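Local atomic coordinates of glycosyl hydrolases family 2, sugar binding domain protein (Bacteroides uniformis str. 3978 T3 ii, PDB entry 6D1P), a protein that is a gut-bacterial beta-glucuronidase of glycosyl hydrolase family 2 that probably hydrolyses the O-glycosidic bonds of glucuronic acid conjugates. Residues 32-38 against 63-69; 92-98 against 161-165; 494-499 against 566-570. All coordinates share one frame; numbering follows the deposited sequence.

Contact 1 of 3, residues 32-38 against 63-69; sequences TEHWEFI and LWQKVTL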
loop_
_atom_site.group_PDB
_atom_site.type_symbol
_atom_site.label_atom_id
_atom_site.label_comp_id
_atom_site.label_asym_id
_atom_site.label_seq_id
_atom_site.Cartn_x
_atom_site.Cartn_y
_atom_site.Cartn_z
ATOM N N THR A 32 0.542 11.618 22.923
ATOM C CA THR A 32 -0.350 11.617 21.773
ATOM C C THR A 32 0.085 12.550 20.644
ATOM O O THR A 32 -0.289 12.304 19.491
ATOM C CB THR A 32 -1.786 11.966 22.206
ATOM O OG1 THR A 32 -1.880 13.343 22.587
ATOM C CG2 THR A 32 -2.224 11.097 23.386
ATOM N N GLU A 33 0.892 13.579 20.911
ATOM C CA GLU A 33 1.120 14.636 19.930
ATOM C C GLU A 33 2.478 14.524 19.241
ATOM O O GLU A 33 3.441 13.986 19.789
ATOM C CB GLU A 33 1.024 16.023 20.573
ATOM C CG GLU A 33 -0.099 16.207 21.541
ATOM C CD GLU A 33 -1.421 16.183 20.857
ATOM O OE1 GLU A 33 -1.544 16.864 19.819
ATOM O OE2 GLU A 33 -2.335 15.475 21.350
ATOM N N HIS A 34 2.530 15.053 18.016
ATOM C CA HIS A 34 3.773 15.362 17.313
ATOM C C HIS A 34 4.540 14.104 16.934
ATOM O O HIS A 34 5.765 14.045 17.053
ATOM C CB HIS A 34 4.650 16.306 18.140
ATOM C CG HIS A 34 3.896 17.470 18.705
ATOM N ND1 HIS A 34 3.757 17.681 20.060
ATOM C CD2 HIS A 34 3.209 18.467 18.095
ATOM C CE1 HIS A 34 3.028 18.765 20.260
ATOM N NE2 HIS A 34 2.681 19.259 19.084
ATOM N N TRP A 35 3.824 13.098 16.461
ATOM C CA TRP A 35 4.464 11.916 15.915
ATOM C C TRP A 35 4.471 11.997 14.395
ATOM O O TRP A 35 3.600 12.610 13.780
ATOM C CB TRP A 35 3.739 10.644 16.341
ATOM C CG TRP A 35 3.872 10.249 17.764
ATOM C CD1 TRP A 35 3.060 10.619 18.808
ATOM C CD2 TRP A 35 4.843 9.347 18.309
ATOM N NE1 TRP A 35 3.476 9.999 19.968
ATOM C CE2 TRP A 35 4.571 9.221 19.687
ATOM C CE3 TRP A 35 5.916 8.639 17.764
ATOM C CZ2 TRP A 35 5.330 8.422 20.523
ATOM C CZ3 TRP A 35 6.671 7.836 18.604
ATOM C CH2 TRP A 35 6.369 7.734 19.971
ATOM N N GLU A 36 5.463 11.368 13.793
ATOM C CA GLU A 36 5.450 11.143 12.363
ATOM C C GLU A 36 5.311 9.651 12.097
ATOM O O GLU A 36 5.825 8.815 12.849
ATOM C CB GLU A 36 6.714 11.686 11.712
ATOM C CG GLU A 36 6.728 13.195 11.591
ATOM C CD GLU A 36 7.959 13.715 10.841
ATOM O OE1 GLU A 36 9.072 13.204 11.083
ATOM O OE2 GLU A 36 7.803 14.624 9.993
ATOM N N PHE A 37 4.616 9.325 11.012
ATOM C CA PHE A 37 4.352 7.935 10.679
ATOM C C PHE A 37 4.507 7.722 9.175
ATOM O O PHE A 37 4.157 8.599 8.386
ATOM C CB PHE A 37 2.947 7.530 11.147
ATOM C CG PHE A 37 2.429 6.326 10.459
ATOM C CD1 PHE A 37 2.878 5.060 10.825
ATOM C CD2 PHE A 37 1.531 6.450 9.410
ATOM C CE1 PHE A 37 2.439 3.932 10.155
ATOM C CE2 PHE A 37 1.074 5.327 8.745
ATOM C CZ PHE A 37 1.525 4.063 9.123
ATOM N N ILE A 38 5.033 6.558 8.776
ATOM C CA ILE A 38 5.074 6.176 7.365
ATOM C C ILE A 38 4.735 4.698 7.263
ATOM O O ILE A 38 5.203 3.894 8.070
ATOM C CB ILE A 38 6.445 6.492 6.705
ATOM C CG1 ILE A 38 6.373 6.291 5.202
ATOM C CG2 ILE A 38 7.567 5.617 7.236
ATOM C CD1 ILE A 38 7.634 6.744 4.488
ATOM N N LEU A 63 7.977 10.596 1.986
ATOM C CA LEU A 63 7.272 11.570 2.802
ATOM C C LEU A 63 6.594 10.870 3.966
ATOM O O LEU A 63 6.050 9.773 3.802
ATOM C CB LEU A 63 6.224 12.305 1.972
ATOM C CG LEU A 63 6.686 12.947 0.665
ATOM C CD1 LEU A 63 5.567 13.739 0.006
ATOM C CD2 LEU A 63 7.899 13.832 0.919
ATOM N N TRP A 64 6.617 11.514 5.135
ATOM C CA TRP A 64 5.957 11.023 6.337
ATOM C C TRP A 64 4.698 11.833 6.638
ATOM O O TRP A 64 4.513 12.962 6.173
ATOM C CB TRP A 64 6.885 11.082 7.558
ATOM C CG TRP A 64 8.105 10.208 7.493
ATOM C CD1 TRP A 64 9.097 10.234 6.534
ATOM C CD2 TRP A 64 8.502 9.214 8.452
ATOM N NE1 TRP A 64 10.063 9.298 6.832
ATOM C CE2 TRP A 64 9.724 8.662 8.001
ATOM C CE3 TRP A 64 7.936 8.728 9.634
ATOM C CZ2 TRP A 64 10.395 7.657 8.705
ATOM C CZ3 TRP A 64 8.602 7.725 10.330
ATOM C CH2 TRP A 64 9.821 7.198 9.858
ATOM N N GLN A 65 3.835 11.246 7.454
ATOM C CA GLN A 65 2.585 11.870 7.851
ATOM C C GLN A 65 2.730 12.401 9.260
ATOM O O GLN A 65 3.375 11.766 10.100
ATOM C CB GLN A 65 1.425 10.872 7.813
ATOM C CG GLN A 65 1.247 10.154 6.491
ATOM C CD GLN A 65 0.395 8.908 6.631
ATOM O OE1 GLN A 65 -0.584 8.895 7.376
ATOM N NE2 GLN A 65 0.781 7.843 5.928
ATOM N N LYS A 66 2.126 13.552 9.522
ATOM C CA LYS A 66 1.919 13.966 10.904
ATOM C C LYS A 66 0.649 13.306 11.395
ATOM O O LYS A 66 -0.405 13.448 10.774
ATOM C CB LYS A 66 1.834 15.483 11.030
ATOM C CG LYS A 66 3.077 16.166 10.478
ATOM C CD LYS A 66 3.228 17.575 11.022
ATOM C CE LYS A 66 4.566 18.176 10.597
ATOM N NZ LYS A 66 5.688 17.257 10.954
ATOM N N VAL A 67 0.757 12.550 12.481
ATOM C CA VAL A 67 -0.385 11.852 13.046
ATOM C C VAL A 67 -0.464 12.153 14.532
ATOM O O VAL A 67 0.511 12.570 15.165
ATOM C CB VAL A 67 -0.312 10.323 12.824
ATOM C CG1 VAL A 67 -0.288 10.003 11.334
ATOM C CG2 VAL A 67 0.918 9.767 13.510
ATOM N N THR A 68 -1.650 11.913 15.079
ATOM C CA THR A 68 -1.915 11.959 16.509
ATOM C C THR A 68 -2.259 10.549 16.987
ATOM O O THR A 68 -3.096 9.870 16.376
ATOM C CB THR A 68 -3.048 12.952 16.795
ATOM O OG1 THR A 68 -2.552 14.289 16.627
ATOM C CG2 THR A 68 -3.633 12.787 18.212
ATOM N N LEU A 69 -1.574 10.088 18.057
ATOM C CA LEU A 69 -1.847 8.783 18.665
ATOM C C LEU A 69 -3.097 8.835 19.542
ATOM O O LEU A 69 -3.428 9.882 20.105
ATOM C CB LEU A 69 -0.662 8.307 19.510
ATOM C CG LEU A 69 0.659 8.153 18.736
ATOM C CD1 LEU A 69 1.646 7.256 19.455
ATOM C CD2 LEU A 69 0.409 7.648 17.327
HETATM O O HOH W 1 5.907 14.840 8.051
#
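With chi1 of Ile38 at -171°, CG1 turns away from the backbone N and CG2 falls between N and the carbonyl carbon, over the six-membered ring of Trp64, whose CG lies anti to the carbonyl carbon (chi1 -64°). The pair closes one end of an antiparallel strand pairing, 35-38 with 65-67, at the margin of the six-stranded sheet in the jelly-roll-like sugar-binding domain. The methyl sits almost on the ring normal, 3.6 Å from CG2 of Ile38 to the ring centroid of Trp64, a CH-pi contact in which the two side chains cross at about a right angle. Arg93 makes a cation-pi contact with the same indole, so a serine in place of Trp64 would probably leave the Ile38 methyl uncovered and deprive the Arg93 guanidinium of its aromatic partner. Backbone bonds run both ways between Phe37 and Gln65, with Gln65 N to Phe37 O at 2.8 Å, and Val67 N reaches Trp35 O at 3.1 Å. On the face with Trp35, Val67 CG2 packs 3.8 Å from Phe37 CB, while the Gln65 amide runs beside the Phe37 ring with the planes 85° apart. On the other face the Glu36 carboxylate is shared: OE1 pairs with Arg93, and OE2 takes a water-donated bond and faces Lys66 NZ at 3.5 Å, a longer salt bridge. That water also donates to Trp64 O. At the far end, Leu69 N bonds Thr32 O, and Leu69 CD1 lies over the Trp35 indole, 3.5 Å from the centroid of its five-membered ring.

Contact 2 of 3, residues 92-98 against 161-165; sequences YRTMLNI and KIPIA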
loop_
_atom_site.group_PDB
_atom_site.type_symbol
_atom_site.label_atom_id
_atom_site.label_comp_id
_atom_site.label_asym_id
_atom_site.label_seq_id
_atom_site.Cartn_x
_atom_site.Cartn_y
_atom_site.Cartn_z
ATOM N N TYR A 92 7.052 4.864 13.344
ATOM C CA TYR A 92 6.723 6.114 14.020
ATOM C C TYR A 92 7.993 6.766 14.557
ATOM O O TYR A 92 8.951 6.073 14.910
ATOM C CB TYR A 92 5.767 5.892 15.187
ATOM C CG TYR A 92 4.448 5.263 14.845
ATOM C CD1 TYR A 92 4.310 3.881 14.747
ATOM C CD2 TYR A 92 3.318 6.046 14.693
ATOM C CE1 TYR A 92 3.076 3.302 14.477
ATOM C CE2 TYR A 92 2.094 5.484 14.424
ATOM C CZ TYR A 92 1.976 4.109 14.310
ATOM O OH TYR A 92 0.740 3.565 14.032
ATOM N N ARG A 93 7.997 8.100 14.643
ATOM C CA ARG A 93 9.136 8.799 15.229
ATOM C C ARG A 93 8.693 10.125 15.822
ATOM O O ARG A 93 7.742 10.754 15.341
ATOM C CB ARG A 93 10.248 9.042 14.209
ATOM C CG ARG A 93 9.858 9.942 13.057
ATOM C CD ARG A 93 11.011 10.064 12.045
ATOM N NE ARG A 93 10.704 11.031 10.997
ATOM C CZ ARG A 93 11.369 11.149 9.851
ATOM N NH1 ARG A 93 12.405 10.361 9.574
ATOM N NH2 ARG A 93 10.982 12.056 8.975
ATOM N N THR A 94 9.394 10.542 16.877
ATOM C CA THR A 94 9.113 11.814 17.533
ATOM C C THR A 94 10.303 12.233 18.393
ATOM O O THR A 94 11.304 11.522 18.506
ATOM C CB THR A 94 7.854 11.753 18.399
ATOM O OG1 THR A 94 7.551 13.073 18.828
ATOM C CG2 THR A 94 8.102 10.906 19.654
ATOM N N MET A 95 10.148 13.391 19.035
ATOM C CA MET A 95 11.147 14.006 19.901
ATOM C C MET A 95 10.557 14.148 21.297
ATOM O O MET A 95 9.458 14.696 21.445
ATOM C CB MET A 95 11.536 15.391 19.360
ATOM C CG MET A 95 12.998 15.564 19.084
ATOM S SD MET A 95 13.541 14.540 17.725
ATOM C CE MET A 95 13.254 15.680 16.354
ATOM N N LEU A 96 11.279 13.695 22.321
ATOM C CA LEU A 96 10.743 13.728 23.686
ATOM C C LEU A 96 11.612 14.553 24.628
ATOM O O LEU A 96 12.839 14.403 24.646
ATOM C CB LEU A 96 10.590 12.321 24.267
ATOM C CG LEU A 96 9.518 11.414 23.668
ATOM C CD1 LEU A 96 9.346 10.218 24.575
ATOM C CD2 LEU A 96 8.206 12.157 23.459
ATOM N N ASN A 97 10.960 15.408 25.416
ATOM C CA ASN A 97 11.569 16.021 26.592
ATOM C C ASN A 97 11.483 15.030 27.738
ATOM O O ASN A 97 10.386 14.716 28.207
ATOM C CB ASN A 97 10.858 17.318 26.962
ATOM C CG ASN A 97 11.242 18.454 26.069
ATOM O OD1 ASN A 97 12.431 18.708 25.860
ATOM N ND2 ASN A 97 10.245 19.145 25.512
ATOM N N ILE A 98 12.627 14.542 28.194
ATOM C CA ILE A 98 12.683 13.511 29.221
ATOM C C ILE A 98 13.260 14.134 30.487
ATOM O O ILE A 98 14.467 14.393 30.568
ATOM C CB ILE A 98 13.491 12.300 28.740
ATOM C CG1 ILE A 98 12.642 11.521 27.733
ATOM C CG2 ILE A 98 13.906 11.414 29.905
ATOM C CD1 ILE A 98 13.287 10.297 27.199
ATOM N N LYS A 161 16.593 17.304 23.451
ATOM C CA LYS A 161 15.491 16.350 23.388
ATOM C C LYS A 161 15.989 14.997 22.874
ATOM O O LYS A 161 17.116 14.868 22.391
ATOM C CB LYS A 161 14.363 16.894 22.514
ATOM C CG LYS A 161 13.730 18.150 23.088
ATOM C CD LYS A 161 12.903 18.914 22.062
ATOM C CE LYS A 161 11.427 18.548 22.123
ATOM N NZ LYS A 161 10.580 19.618 21.509
ATOM N N ILE A 162 15.149 13.979 22.994
ATOM C CA ILE A 162 15.538 12.597 22.731
ATOM C C ILE A 162 14.766 12.089 21.520
ATOM O O ILE A 162 13.537 12.168 21.507
ATOM C CB ILE A 162 15.297 11.678 23.940
ATOM C CG1 ILE A 162 15.906 12.294 25.202
ATOM C CG2 ILE A 162 15.912 10.311 23.700
ATOM C CD1 ILE A 162 17.384 12.572 25.089
ATOM N N PRO A 163 15.433 11.539 20.503
ATOM C CA PRO A 163 14.704 10.979 19.360
ATOM C C PRO A 163 14.259 9.538 19.583
ATOM O O PRO A 163 15.052 8.658 19.947
ATOM C CB PRO A 163 15.720 11.087 18.207
ATOM C CG PRO A 163 17.070 11.413 18.855
ATOM C CD PRO A 163 16.885 11.363 20.354
ATOM N N ILE A 164 12.969 9.305 19.360
ATOM C CA ILE A 164 12.324 8.014 19.561
ATOM C C ILE A 164 11.801 7.529 18.213
ATOM O O ILE A 164 11.207 8.302 17.456
ATOM C CB ILE A 164 11.178 8.131 20.583
ATOM C CG1 ILE A 164 11.740 8.532 21.941
ATOM C CG2 ILE A 164 10.386 6.818 20.713
ATOM C CD1 ILE A 164 12.774 7.563 22.460
ATOM N N ALA A 165 12.020 6.259 17.909
ATOM C CA ALA A 165 11.378 5.652 16.757
ATOM C C ALA A 165 10.842 4.292 17.156
ATOM O O ALA A 165 11.450 3.581 17.965
ATOM C CB ALA A 165 12.327 5.518 15.556
#
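Thr94 and Ile164 face each other as an antiparallel hydrogen-bonded pair, each giving its N-H to the other's carbonyl: Thr94 N to Ile164 O and Ile164 N to Thr94 O, both 2.9 Å, the second nearly straight at 177°. Leu96 and Ile162 repeat the exchange two residues on, Leu96 N reaching Ile162 O at 2.8 Å, so the N-H and C=O of Thr94, Ile164, Leu96 and Ile162 are all used across the strands. Pro163, which has no N-H, occupies a non-hydrogen-bonded position opposite Met95, where no donor is needed on this side; its carbonyl instead accepts a backbone bond from Tyr123, just beyond strand 117-122. The alpha carbons fill in between, as where Arg93 CA approaches Ile164 O at 3.1 Å. Polar side chains find their partners outside the pairing. Thr94 OG1 bonds His34 O, and Tyr92 OH joins His71 and the backbone N of Leu190. Arg93, extended beyond CG, carries its guanidinium away to a salt bridge with Glu36. The apolar ends mesh on the Thr94 face: Leu96 CD1 touches Ile164 CG1 at 3.9 Å, and just past the strand end the Ile98 side chain crosses that of Ile162 at about a right angle, CD1 against CG1. At the exposed end the Asn97 amide lies against the aliphatic part of Lys161, OD1 being 3.1 Å from Lys161 CG. These are inner strands of the sugar-binding domain's sheet, with strand 35-38 alongside 89-96 and strand 117-122 alongside 162-169; helix 45-49 packs on Pro163 and Ala165, and helix 142-149 on Ile98, Ile162 and Pro163.

Contact 3 of 3, residues 494-499 against 566-570; sequences YREMET and TMPRL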
loop_
_atom_site.group_PDB
_atom_site.type_symbol
_atom_site.label_atom_id
_atom_site.label_comp_id
_atom_site.label_asym_id
_atom_site.label_seq_id
_atom_site.Cartn_x
_atom_site.Cartn_y
_atom_site.Cartn_z
ATOM N N TYR A 494 -34.410 -22.887 19.160
ATOM C CA TYR A 494 -33.355 -22.444 20.070
ATOM C C TYR A 494 -33.345 -23.248 21.369
ATOM O O TYR A 494 -32.306 -23.770 21.782
ATOM C CB TYR A 494 -33.512 -20.943 20.372
ATOM C CG TYR A 494 -32.707 -20.482 21.587
ATOM C CD1 TYR A 494 -31.348 -20.763 21.695
ATOM C CD2 TYR A 494 -33.304 -19.769 22.615
ATOM C CE1 TYR A 494 -30.620 -20.359 22.798
ATOM C CE2 TYR A 494 -32.578 -19.355 23.729
ATOM C CZ TYR A 494 -31.243 -19.654 23.817
ATOM O OH TYR A 494 -30.512 -19.251 24.922
ATOM N N ARG A 495 -34.483 -23.309 22.059
ATOM C CA ARG A 495 -34.504 -23.991 23.347
ATOM C C ARG A 495 -34.026 -25.433 23.217
ATOM O O ARG A 495 -33.234 -25.902 24.037
ATOM C CB ARG A 495 -35.910 -23.942 23.957
ATOM C CG ARG A 495 -35.993 -24.607 25.328
ATOM C CD ARG A 495 -37.431 -24.972 25.699
ATOM N NE ARG A 495 -38.243 -23.825 26.101
ATOM C CZ ARG A 495 -39.545 -23.710 25.834
ATOM N NH1 ARG A 495 -40.169 -24.668 25.151
ATOM N NH2 ARG A 495 -40.225 -22.635 26.243
ATOM N N GLU A 496 -34.489 -26.147 22.188
ATOM C CA GLU A 496 -34.086 -27.537 22.009
ATOM C C GLU A 496 -32.563 -27.649 21.875
ATOM O O GLU A 496 -31.923 -28.418 22.604
ATOM C CB GLU A 496 -34.813 -28.128 20.791
ATOM C CG GLU A 496 -34.414 -29.577 20.426
ATOM C CD GLU A 496 -35.003 -30.069 19.095
ATOM O OE1 GLU A 496 -36.053 -29.539 18.647
ATOM O OE2 GLU A 496 -34.406 -30.989 18.488
ATOM N N MET A 497 -31.962 -26.837 20.984
ATOM C CA MET A 497 -30.506 -26.837 20.818
ATOM C C MET A 497 -29.797 -26.382 22.089
ATOM O O MET A 497 -28.729 -26.906 22.439
ATOM C CB MET A 497 -30.114 -25.944 19.644
ATOM C CG MET A 497 -30.786 -26.330 18.349
ATOM S SD MET A 497 -30.869 -24.976 17.150
ATOM C CE MET A 497 -29.222 -24.989 16.410
ATOM N N GLU A 498 -30.375 -25.415 22.804
ATOM C CA GLU A 498 -29.748 -24.985 24.049
ATOM C C GLU A 498 -29.788 -26.090 25.096
ATOM O O GLU A 498 -28.808 -26.299 25.832
ATOM C CB GLU A 498 -30.435 -23.730 24.586
ATOM C CG GLU A 498 -29.599 -22.937 25.573
ATOM C CD GLU A 498 -28.600 -22.021 24.862
ATOM O OE1 GLU A 498 -27.898 -22.516 23.961
ATOM O OE2 GLU A 498 -28.543 -20.808 25.184
ATOM N N THR A 499 -30.916 -26.800 25.187
ATOM C CA THR A 499 -31.021 -27.892 26.151
ATOM C C THR A 499 -30.050 -29.014 25.812
ATOM O O THR A 499 -29.361 -29.535 26.700
ATOM C CB THR A 499 -32.456 -28.420 26.205
ATOM O OG1 THR A 499 -33.362 -27.343 26.476
ATOM C CG2 THR A 499 -32.590 -29.426 27.312
ATOM N N THR A 566 -37.607 -18.817 30.437
ATOM C CA THR A 566 -38.147 -20.115 30.814
ATOM C C THR A 566 -37.059 -21.187 30.894
ATOM O O THR A 566 -37.344 -22.373 30.725
ATOM C CB THR A 566 -39.238 -20.545 29.828
ATOM O OG1 THR A 566 -38.665 -21.247 28.713
ATOM C CG2 THR A 566 -39.970 -19.336 29.308
ATOM N N MET A 567 -35.811 -20.795 31.156
ATOM C CA MET A 567 -34.685 -21.734 31.217
ATOM C C MET A 567 -33.939 -21.553 32.526
ATOM O O MET A 567 -32.932 -20.832 32.587
ATOM C CB MET A 567 -33.730 -21.547 30.048
ATOM C CG MET A 567 -34.351 -21.729 28.689
ATOM S SD MET A 567 -33.067 -21.625 27.434
ATOM C CE MET A 567 -34.054 -21.526 25.961
ATOM N N PRO A 568 -34.398 -22.213 33.593
ATOM C CA PRO A 568 -33.746 -22.057 34.897
ATOM C C PRO A 568 -32.350 -22.656 34.976
ATOM O O PRO A 568 -31.574 -22.231 35.840
ATOM C CB PRO A 568 -34.712 -22.774 35.860
ATOM C CG PRO A 568 -35.451 -23.745 35.008
ATOM C CD PRO A 568 -35.579 -23.087 33.655
ATOM N N ARG A 569 -31.991 -23.634 34.144
ATOM C CA ARG A 569 -30.622 -24.147 34.235
ATOM C C ARG A 569 -29.583 -23.289 33.525
ATOM O O ARG A 569 -28.387 -23.520 33.740
ATOM C CB ARG A 569 -30.504 -25.546 33.644
ATOM C CG ARG A 569 -31.297 -26.607 34.344
ATOM C CD ARG A 569 -31.918 -27.454 33.268
ATOM N NE ARG A 569 -31.066 -28.549 32.825
ATOM C CZ ARG A 569 -31.037 -29.008 31.580
ATOM N NH1 ARG A 569 -31.777 -28.433 30.640
ATOM N NH2 ARG A 569 -30.255 -30.027 31.272
ATOM N N LEU A 570 -29.997 -22.334 32.685
ATOM C CA LEU A 570 -29.076 -21.616 31.799
ATOM C C LEU A 570 -28.224 -20.634 32.593
ATOM O O LEU A 570 -28.747 -19.700 33.195
ATOM C CB LEU A 570 -29.854 -20.880 30.702
ATOM C CG LEU A 570 -29.081 -20.091 29.621
ATOM C CD1 LEU A 570 -28.135 -21.008 28.856
ATOM C CD2 LEU A 570 -30.043 -19.404 28.660
#
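Residues 494-499 form a stretch of helix, and facing it residues 566-570 turn back through a type I beta turn from Met567 to Leu570, closed by a 3.3 Å bond from Leu570 N to Met567 O. Both belong to the TIM barrel domain: the turn links helix 550-564 to strand 572-574, and the contact lays this loop against the outer helix 494-503. The backbones stay well apart, the nearest alpha carbons, those of Arg495 and Met567, being 8.2 Å from each other, so side chains bridge the gap. Met567 reaches across with its chain extended beyond CG (chi2 -175°, chi3 -169°), setting CE 3.4 Å from Tyr494 CE2 and 3.6 Å from Arg495 CB. Its sulfur makes an oblique Met-aromatic contact with the Tyr494 ring. Arg495 NH2 donates to Thr566 OG1 at 3.2 Å, tilted from the guanidinium plane; OG1 is also bonded to Glu563 O, which steadies the threonine. Within the helix, Tyr494 OH donates to Glu498 OE2 from above the carboxylate plane, and His510 binds the same oxygen. Arg322 takes the carbonyls of Met567 and Leu570, holding the turn from the barrel side. Leu570 closes over the Tyr494-Glu498 pair, with CD2 3.8 Å from Tyr494 OH and CD1 3.7 Å from Glu498 OE2.

How the contacts relate
Contacts 1 and 2 are neighbours in one sheet of the sugar-binding domain, their centres 12 Å apart, because strands 35-38 and 89-96 lie side by side. Contact 1 takes the sheet's edge and is only partly buried, with charges, a water and the second subunit near its end; contact 2 lies further in, is mostly buried, and relies on backbone exchange and aliphatic packing. Arg93 and Thr94 tie them together through Glu36 and His34. Contact 3 belongs to the TIM barrel domain, its nearest atoms about 39 Å from contact 1, and joins a helix to a loop mainly through side chains, with one hydrogen bond between them. It is partly buried, Tyr494, Glu498, Met567 and Leu570 inside, Arg495 exposed.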